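Mannitol dehydrogenase (Pseudomonas fluorescens, PDB 1LJ8) binds NAD and probably catalyses the reversible NAD-dependent oxidation of D-mannitol to D-fructose. Local coordinates at residues M1-K5 against G249-A253; M294-L299 against L351-K355; A411-G416 against Q435-D441. Residue numbers count along the deposited sequence, not the author numbering.

Interaction 1 (M1-K5 against G249-A253); sequences MKLNK and GIDDA
The chain's amino terminus is held twice: Met1 N forms a salt bridge with Asp251 OD2 (2.9 Å) and donates to Gly249 O (2.8 Å). The m rotamer of Asp251 (chi1 -65°), whose CA-to-CB bond points toward Met1-Lys5, lets its carboxylate meet that charge. Two backbone hydrogen bonds follow, Asp251 N to Met1 O (2.8 Å) and Leu3 N to Asp251 O (3.1 Å), both nearly straight. They define one isolated parallel beta bridge between Lys2 and Asp251 (CA to CA 4.6 Å), with Met1 beside Ile250 and Leu3 beside Asp252. Both segments are extended here, and Lys2 CA makes a CA-H...O contact with Asp251 O at 3.5 Å. Gly249, at phi 72°, takes the positive-phi position at which helix 238-248 ends, one that favours glycine. Leu3, buried and directed toward the partner, sets CB against Ile250 CG2 at 3.9 Å. Lys2 ends near Ala253, NZ to CB 3.7 Å, but bonds to Gln79, while Asp252 OD2 is taken by Thr84. Leu3 and Ile250 rest on strands 83-87 and 96-107, and Ile250 also meets Leu244 of helix 238-248, so the N terminus runs along the connection leading into edge strand 256-258 of the Rossmann domain.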
loop_
_atom_site.group_PDB
_atom_site.type_symbol
_atom_site.label_atom_id
_atom_site.label_comp_id
_atom_site.label_asym_id
_atom_site.label_seq_id
_atom_site.Cartn_x
_atom_site.Cartn_y
_atom_site.Cartn_z
HETATM N N MSE A 1 16.633 -25.623 -7.555
HETATM C CA MSE A 1 17.909 -24.869 -7.323
HETATM C C MSE A 1 17.719 -23.630 -6.430
HETATM O O MSE A 1 16.928 -22.734 -6.776
HETATM C CB MSE A 1 18.506 -24.400 -8.641
HETATM C CG MSE A 1 19.878 -23.732 -8.466
HETATM SE SE MSE A 1 21.308 -25.085 -7.989
HETATM C CE MSE A 1 21.256 -26.068 -9.678
ATOM N N LYS A 2 18.485 -23.546 -5.334
ATOM C CA LYS A 2 18.403 -22.390 -4.418
ATOM C C LYS A 2 18.889 -21.107 -5.090
ATOM O O LYS A 2 19.955 -21.079 -5.717
ATOM C CB LYS A 2 19.237 -22.643 -3.147
ATOM C CG LYS A 2 19.415 -21.418 -2.206
ATOM C CD LYS A 2 18.075 -20.931 -1.614
ATOM C CE LYS A 2 18.272 -19.940 -0.447
ATOM N NZ LYS A 2 16.942 -19.453 0.100
ATOM N N LEU A 3 18.075 -20.053 -4.999
ATOM C CA LEU A 3 18.488 -18.776 -5.562
ATOM C C LEU A 3 19.559 -18.117 -4.693
ATOM O O LEU A 3 19.347 -17.854 -3.498
ATOM C CB LEU A 3 17.277 -17.809 -5.688
ATOM C CG LEU A 3 17.707 -16.393 -6.147
ATOM C CD1 LEU A 3 18.445 -16.433 -7.514
ATOM C CD2 LEU A 3 16.411 -15.473 -6.261
ATOM N N ASN A 4 20.724 -17.881 -5.303
ATOM C CA ASN A 4 21.807 -17.151 -4.681
ATOM C C ASN A 4 22.840 -16.777 -5.752
ATOM O O ASN A 4 22.719 -17.150 -6.936
ATOM C CB ASN A 4 22.427 -17.910 -3.499
ATOM C CG ASN A 4 23.041 -19.236 -3.896
ATOM O OD1 ASN A 4 23.586 -19.394 -4.974
ATOM N ND2 ASN A 4 22.927 -20.208 -3.000
ATOM N N LYS A 5 23.839 -16.014 -5.382
ATOM C CA LYS A 5 24.805 -15.620 -6.408
ATOM C C LYS A 5 25.559 -16.790 -6.969
ATOM O O LYS A 5 25.903 -16.815 -8.158
ATOM C CB LYS A 5 25.769 -14.586 -5.856
ATOM C CG LYS A 5 25.112 -13.211 -5.779
ATOM C CD LYS A 5 26.008 -12.226 -5.055
ATOM C CE LYS A 5 27.190 -11.845 -5.930
ATOM N NZ LYS A 5 28.107 -10.912 -5.191
ATOM N N GLY A 249 11.726 -24.272 -11.412
ATOM C CA GLY A 249 12.867 -24.874 -10.727
ATOM C C GLY A 249 13.617 -24.082 -9.680
ATOM O O GLY A 249 14.601 -24.571 -9.119
ATOM N N ILE A 250 13.145 -22.861 -9.399
ATOM C CA ILE A 250 13.835 -22.020 -8.422
ATOM C C ILE A 250 13.315 -22.256 -7.007
ATOM O O ILE A 250 12.069 -22.258 -6.775
ATOM C CB ILE A 250 13.603 -20.492 -8.706
ATOM C CG1 ILE A 250 14.010 -20.134 -10.154
ATOM C CG2 ILE A 250 14.417 -19.658 -7.652
ATOM C CD1 ILE A 250 13.639 -18.659 -10.568
ATOM N N ASP A 251 14.245 -22.411 -6.070
ATOM C CA ASP A 251 13.858 -22.562 -4.675
ATOM C C ASP A 251 14.182 -21.184 -4.122
ATOM O O ASP A 251 15.338 -20.859 -3.879
ATOM C CB ASP A 251 14.688 -23.649 -3.978
ATOM C CG ASP A 251 14.439 -25.036 -4.563
ATOM O OD1 ASP A 251 13.255 -25.433 -4.615
ATOM O OD2 ASP A 251 15.428 -25.733 -4.969
ATOM N N ASP A 252 13.156 -20.345 -3.987
ATOM C CA ASP A 252 13.334 -18.979 -3.502
ATOM C C ASP A 252 12.605 -18.911 -2.144
ATOM O O ASP A 252 11.423 -19.231 -2.057
ATOM C CB ASP A 252 12.712 -18.010 -4.531
ATOM C CG ASP A 252 13.000 -16.546 -4.223
ATOM O OD1 ASP A 252 13.213 -16.205 -3.039
ATOM O OD2 ASP A 252 13.005 -15.743 -5.174
ATOM N N ALA A 253 13.300 -18.487 -1.076
ATOM C CA ALA A 253 12.664 -18.453 0.229
ATOM C C ALA A 253 11.577 -17.369 0.240
ATOM O O ALA A 253 10.660 -17.440 1.055
ATOM C CB ALA A 253 13.694 -18.130 1.341
#

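Interaction 2 (M294-L299 against L351-K355); sequences MKIGLL and LTDYK
Helices 294-299 and 351-355 of the C-terminal domain cross at -53°, axes 11.7 Å apart, with Met294 nearest Leu351 (CA to CA 8.9 Å) and Leu298 nearest Lys355 (7.4 Å). The first has a wider pi-type turn at 296-299. Leu351 (chi1 m) opens the second segment, bringing CD2 within 3.8 Å of Met294 SE and 4.2 Å of Leu298 CD1. One turn on, Tyr354 (chi1 178°, chi2 76°) spans the gap between the helices, as suits a long, flat, largely apolar residue. Met294, present as selenomethionine (chi1 t, chi2 t, chi3 p), lies over one face of its ring in a Met-aromatic contact: SE is 4.0 Å and CE 3.6 Å from the Tyr354 ring centroid, the methyl making a CH-pi contact. Leu298 CD1 meets the ring edge at Tyr354 CD2, 3.8 Å away, and Tyr354 OH reaches Lys295 CA at 3.4 Å. Lys355 contributes its aliphatic stem, CG to Leu298 CD1 3.9 Å, and sends NZ to Asp336. The end of Lys295 leads away, NZ bonding to Asn300 and NAD-binding Asn191, its side chain about 4 Å from NAD. Helix 325-339 packs on Leu298 and Lys355, while strand 227-230 touches Met294, Lys295 and Leu299.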
loop_
_atom_site.group_PDB
_atom_site.type_symbol
_atom_site.label_atom_id
_atom_site.label_comp_id
_atom_site.label_asym_id
_atom_site.label_seq_id
_atom_site.Cartn_x
_atom_site.Cartn_y
_atom_site.Cartn_z
HETATM N N MSE A 294 -7.895 9.197 -8.635
HETATM C CA MSE A 294 -8.623 8.270 -9.494
HETATM C C MSE A 294 -8.360 6.798 -9.159
HETATM O O MSE A 294 -9.285 5.967 -9.027
HETATM C CB MSE A 294 -8.219 8.478 -10.960
HETATM C CG MSE A 294 -8.836 7.469 -11.892
HETATM SE SE MSE A 294 -7.880 7.470 -13.652
HETATM C CE MSE A 294 -6.279 6.496 -13.150
ATOM N N LYS A 295 -7.088 6.455 -9.036
ATOM C CA LYS A 295 -6.756 5.064 -8.745
ATOM C C LYS A 295 -7.209 4.664 -7.351
ATOM O O LYS A 295 -7.753 3.568 -7.137
ATOM C CB LYS A 295 -5.247 4.882 -8.875
ATOM C CG LYS A 295 -4.840 3.439 -8.558
ATOM C CD LYS A 295 -3.880 3.395 -7.452
ATOM C CE LYS A 295 -3.405 1.953 -7.194
ATOM N NZ LYS A 295 -3.264 1.747 -5.705
ATOM N N ILE A 296 -6.977 5.537 -6.378
ATOM C CA ILE A 296 -7.386 5.218 -5.005
ATOM C C ILE A 296 -8.929 5.082 -4.930
ATOM O O ILE A 296 -9.469 4.142 -4.318
ATOM C CB ILE A 296 -6.941 6.321 -4.014
ATOM C CG1 ILE A 296 -5.390 6.367 -3.910
ATOM C CG2 ILE A 296 -7.571 6.045 -2.633
ATOM C CD1 ILE A 296 -4.806 5.145 -3.241
ATOM N N GLY A 297 -9.647 6.007 -5.565
ATOM C CA GLY A 297 -11.111 5.965 -5.490
ATOM C C GLY A 297 -11.756 4.773 -6.164
ATOM O O GLY A 297 -12.701 4.151 -5.650
ATOM N N LEU A 298 -11.244 4.457 -7.340
ATOM C CA LEU A 298 -11.772 3.366 -8.143
ATOM C C LEU A 298 -11.152 2.009 -7.872
ATOM O O LEU A 298 -11.882 1.041 -7.678
ATOM C CB LEU A 298 -11.615 3.706 -9.657
ATOM C CG LEU A 298 -12.452 4.919 -10.123
ATOM C CD1 LEU A 298 -12.062 5.235 -11.626
ATOM C CD2 LEU A 298 -13.968 4.594 -9.990
ATOM N N LEU A 299 -9.826 1.912 -7.872
ATOM C CA LEU A 299 -9.229 0.582 -7.675
ATOM C C LEU A 299 -9.283 0.194 -6.207
ATOM O O LEU A 299 -9.902 -0.815 -5.841
ATOM C CB LEU A 299 -7.776 0.555 -8.194
ATOM C CG LEU A 299 -7.128 -0.832 -8.333
ATOM C CD1 LEU A 299 -5.876 -0.704 -9.254
ATOM C CD2 LEU A 299 -6.704 -1.369 -6.917
ATOM N N LEU A 351 -12.010 7.504 -18.553
ATOM C CA LEU A 351 -12.461 6.756 -17.351
ATOM C C LEU A 351 -13.241 5.465 -17.600
ATOM O O LEU A 351 -13.109 4.481 -16.868
ATOM C CB LEU A 351 -13.275 7.664 -16.444
ATOM C CG LEU A 351 -12.456 8.749 -15.723
ATOM C CD1 LEU A 351 -13.414 9.700 -15.001
ATOM C CD2 LEU A 351 -11.462 8.079 -14.709
ATOM N N THR A 352 -14.099 5.461 -18.620
ATOM C CA THR A 352 -14.843 4.259 -18.907
ATOM C C THR A 352 -13.907 3.115 -19.226
ATOM O O THR A 352 -14.076 2.015 -18.699
ATOM C CB THR A 352 -15.833 4.473 -20.075
ATOM O OG1 THR A 352 -16.825 5.410 -19.656
ATOM C CG2 THR A 352 -16.497 3.157 -20.471
ATOM N N ASP A 353 -12.909 3.351 -20.077
ATOM C CA ASP A 353 -11.968 2.292 -20.415
ATOM C C ASP A 353 -11.140 1.935 -19.182
ATOM O O ASP A 353 -10.833 0.776 -18.957
ATOM C CB ASP A 353 -10.998 2.748 -21.540
ATOM C CG ASP A 353 -11.704 2.961 -22.906
ATOM O OD1 ASP A 353 -12.767 2.372 -23.127
ATOM O OD2 ASP A 353 -11.179 3.729 -23.735
ATOM N N TYR A 354 -10.743 2.934 -18.406
ATOM C CA TYR A 354 -9.947 2.640 -17.190
ATOM C C TYR A 354 -10.719 1.713 -16.235
ATOM O O TYR A 354 -10.170 0.724 -15.732
ATOM C CB TYR A 354 -9.589 3.945 -16.486
ATOM C CG TYR A 354 -8.805 3.731 -15.194
ATOM C CD1 TYR A 354 -7.452 3.387 -15.222
ATOM C CD2 TYR A 354 -9.433 3.865 -13.963
ATOM C CE1 TYR A 354 -6.731 3.180 -14.022
ATOM C CE2 TYR A 354 -8.732 3.651 -12.749
ATOM C CZ TYR A 354 -7.399 3.318 -12.795
ATOM O OH TYR A 354 -6.734 3.139 -11.595
ATOM N N LYS A 355 -11.999 2.008 -15.988
ATOM C CA LYS A 355 -12.795 1.160 -15.103
ATOM C C LYS A 355 -12.899 -0.262 -15.663
ATOM O O LYS A 355 -12.860 -1.239 -14.916
ATOM C CB LYS A 355 -14.194 1.769 -14.853
ATOM C CG LYS A 355 -14.147 3.035 -14.000
ATOM C CD LYS A 355 -15.554 3.634 -13.814
ATOM C CE LYS A 355 -16.026 4.417 -15.075
ATOM N NZ LYS A 355 -17.386 4.938 -14.814
#

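Interaction 3 (A411-G416 against Q435-D441); sequences ALYLKG and QGLVSDD
Two helix ends meet here, Ala411 opposite Val438 (CA to CA 6.6 Å) and Leu414 opposite Gln435 (5.5 Å). Helix 401-413 runs into a type I turn from Tyr413 to Gly416, closed by Gly416 N to Tyr413 O (3.0 Å); separately, Lys415 N bonds to Leu412 O (3.0 Å). The carbonyl of Leu414 is satisfied from across the contact: Gln435 NE2 donates to Leu414 O at 2.7 Å. Lys415, long enough to bend back through chi3 97° and chi4 74° although its CA-to-CB bond points away, gives NZ to Val438 O at 2.7 Å and forms a long, weak salt bridge to Asp441 OD2 at 3.4 Å. The stronger partners of Asp441 are Tyr473 and Arg477 of helix 463-488. Ser439 OG donates to Gly436 O (3.1 Å). Between these bonds Val438, buried and branched, wedges into the apolar gap, CG2 to Leu414 CB 3.9 Å and CG1 to Ala411 CB 4.3 Å. Gly416, at phi 81°, stands where a CB would jam against the preceding carbonyl and point toward Gln435 NE2. A positive-phi glycine is familiar just past a helix C terminus, here in the mainly helical C-terminal domain of the mannitol dehydrogenase family.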
loop_
_atom_site.group_PDB
_atom_site.type_symbol
_atom_site.label_atom_id
_atom_site.label_comp_id
_atom_site.label_asym_id
_atom_site.label_seq_id
_atom_site.Cartn_x
_atom_site.Cartn_y
_atom_site.Cartn_z
ATOM N N ALA A 411 -18.188 -4.372 9.353
ATOM C CA ALA A 411 -18.672 -4.556 10.716
ATOM C C ALA A 411 -18.996 -6.018 11.005
ATOM O O ALA A 411 -18.607 -6.564 12.067
ATOM C CB ALA A 411 -19.940 -3.663 10.999
ATOM N N LEU A 412 -19.684 -6.654 10.072
ATOM C CA LEU A 412 -20.076 -8.059 10.281
ATOM C C LEU A 412 -18.840 -8.946 10.171
ATOM O O LEU A 412 -18.671 -9.873 10.950
ATOM C CB LEU A 412 -21.134 -8.491 9.263
ATOM C CG LEU A 412 -21.709 -9.922 9.480
ATOM C CD1 LEU A 412 -22.300 -10.071 10.881
ATOM C CD2 LEU A 412 -22.768 -10.221 8.476
ATOM N N TYR A 413 -17.968 -8.611 9.235
ATOM C CA TYR A 413 -16.715 -9.352 9.018
ATOM C C TYR A 413 -15.864 -9.363 10.304
ATOM O O TYR A 413 -15.193 -10.368 10.609
ATOM C CB TYR A 413 -15.967 -8.673 7.873
ATOM C CG TYR A 413 -14.474 -8.873 7.909
ATOM C CD1 TYR A 413 -13.880 -9.941 7.226
ATOM C CD2 TYR A 413 -13.645 -7.966 8.583
ATOM C CE1 TYR A 413 -12.506 -10.093 7.209
ATOM C CE2 TYR A 413 -12.227 -8.114 8.565
ATOM C CZ TYR A 413 -11.686 -9.175 7.876
ATOM O OH TYR A 413 -10.305 -9.348 7.830
ATOM N N LEU A 414 -15.878 -8.263 11.060
ATOM C CA LEU A 414 -15.090 -8.186 12.306
ATOM C C LEU A 414 -15.500 -9.222 13.368
ATOM O O LEU A 414 -14.765 -9.450 14.342
ATOM C CB LEU A 414 -15.182 -6.793 12.922
ATOM C CG LEU A 414 -14.401 -5.737 12.120
ATOM C CD1 LEU A 414 -14.795 -4.314 12.562
ATOM C CD2 LEU A 414 -12.882 -5.969 12.295
ATOM N N LYS A 415 -16.670 -9.836 13.214
ATOM C CA LYS A 415 -17.062 -10.838 14.207
ATOM C C LYS A 415 -16.250 -12.127 14.026
ATOM O O LYS A 415 -16.282 -13.011 14.897
ATOM C CB LYS A 415 -18.579 -11.096 14.152
ATOM C CG LYS A 415 -19.385 -9.867 14.615
ATOM C CD LYS A 415 -20.912 -10.102 14.606
ATOM C CE LYS A 415 -21.448 -10.480 15.977
ATOM N NZ LYS A 415 -21.474 -9.295 16.898
ATOM N N GLY A 416 -15.537 -12.250 12.901
ATOM C CA GLY A 416 -14.642 -13.407 12.734
ATOM C C GLY A 416 -15.148 -14.775 12.281
ATOM O O GLY A 416 -14.448 -15.780 12.524
ATOM N N GLN A 435 -12.767 -5.332 16.982
ATOM C CA GLN A 435 -13.690 -6.402 17.329
ATOM C C GLN A 435 -14.539 -5.983 18.524
ATOM O O GLN A 435 -15.717 -6.363 18.637
ATOM C CB GLN A 435 -12.913 -7.688 17.636
ATOM C CG GLN A 435 -12.311 -8.320 16.366
ATOM C CD GLN A 435 -12.047 -9.807 16.544
ATOM O OE1 GLN A 435 -11.224 -10.197 17.377
ATOM N NE2 GLN A 435 -12.759 -10.647 15.776
ATOM N N GLY A 436 -13.941 -5.191 19.412
ATOM C CA GLY A 436 -14.668 -4.710 20.577
ATOM C C GLY A 436 -15.896 -3.891 20.193
ATOM O O GLY A 436 -16.950 -4.023 20.807
ATOM N N LEU A 437 -15.767 -3.063 19.150
ATOM C CA LEU A 437 -16.849 -2.196 18.683
ATOM C C LEU A 437 -18.070 -2.977 18.178
ATOM O O LEU A 437 -19.168 -2.409 18.083
ATOM C CB LEU A 437 -16.349 -1.313 17.525
ATOM C CG LEU A 437 -15.071 -0.494 17.743
ATOM C CD1 LEU A 437 -14.508 0.012 16.409
ATOM C CD2 LEU A 437 -15.402 0.669 18.686
ATOM N N VAL A 438 -17.888 -4.243 17.812
ATOM C CA VAL A 438 -19.024 -5.011 17.304
ATOM C C VAL A 438 -19.488 -6.159 18.207
ATOM O O VAL A 438 -20.149 -7.082 17.758
ATOM C CB VAL A 438 -18.733 -5.553 15.874
ATOM C CG1 VAL A 438 -18.345 -4.409 14.971
ATOM C CG2 VAL A 438 -17.613 -6.600 15.902
ATOM N N SER A 439 -19.171 -6.066 19.492
ATOM C CA SER A 439 -19.563 -7.102 20.441
ATOM C C SER A 439 -21.085 -7.103 20.742
ATOM O O SER A 439 -21.652 -8.125 21.149
ATOM C CB SER A 439 -18.753 -6.930 21.725
ATOM O OG SER A 439 -19.086 -5.719 22.365
ATOM N N ASP A 440 -21.748 -5.982 20.502
ATOM C CA ASP A 440 -23.191 -5.868 20.748
ATOM C C ASP A 440 -23.856 -5.341 19.472
ATOM O O ASP A 440 -23.659 -4.167 19.129
ATOM C CB ASP A 440 -23.410 -4.873 21.884
ATOM C CG ASP A 440 -24.840 -4.867 22.409
ATOM O OD1 ASP A 440 -25.810 -4.756 21.616
ATOM O OD2 ASP A 440 -24.977 -4.950 23.643
ATOM N N ASP A 441 -24.638 -6.183 18.787
ATOM C CA ASP A 441 -25.290 -5.778 17.531
ATOM C C ASP A 441 -26.068 -4.484 17.666
ATOM O O ASP A 441 -26.030 -3.625 16.776
ATOM C CB ASP A 441 -26.289 -6.830 17.025
ATOM C CG ASP A 441 -25.680 -7.848 16.059
ATOM O OD1 ASP A 441 -26.480 -8.585 15.461
ATOM O OD2 ASP A 441 -24.443 -7.933 15.893
#

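How the interactions relate
The first residues of the chain meet 249-253 in interaction 1, closing a loop of 243 residues that holds nearly all of the Rossmann domain's central sheet and bringing the N terminus onto the connection between helix 238-248 and strand 256-258. Interaction 2 then opens in helix 289-313 and encloses 51 residues, joining two helices of the C-terminal domain beside the NAD site. Interaction 3 shuts a short loop of 18 residues in the same domain, away from the annotated sites, joining the C-terminal end of helix 401-413 to that of helix 431-437 and the loop after it. The three closures follow in series, neither nested nor crossed, and none touches another: centres lie about 31 to 43 Å apart.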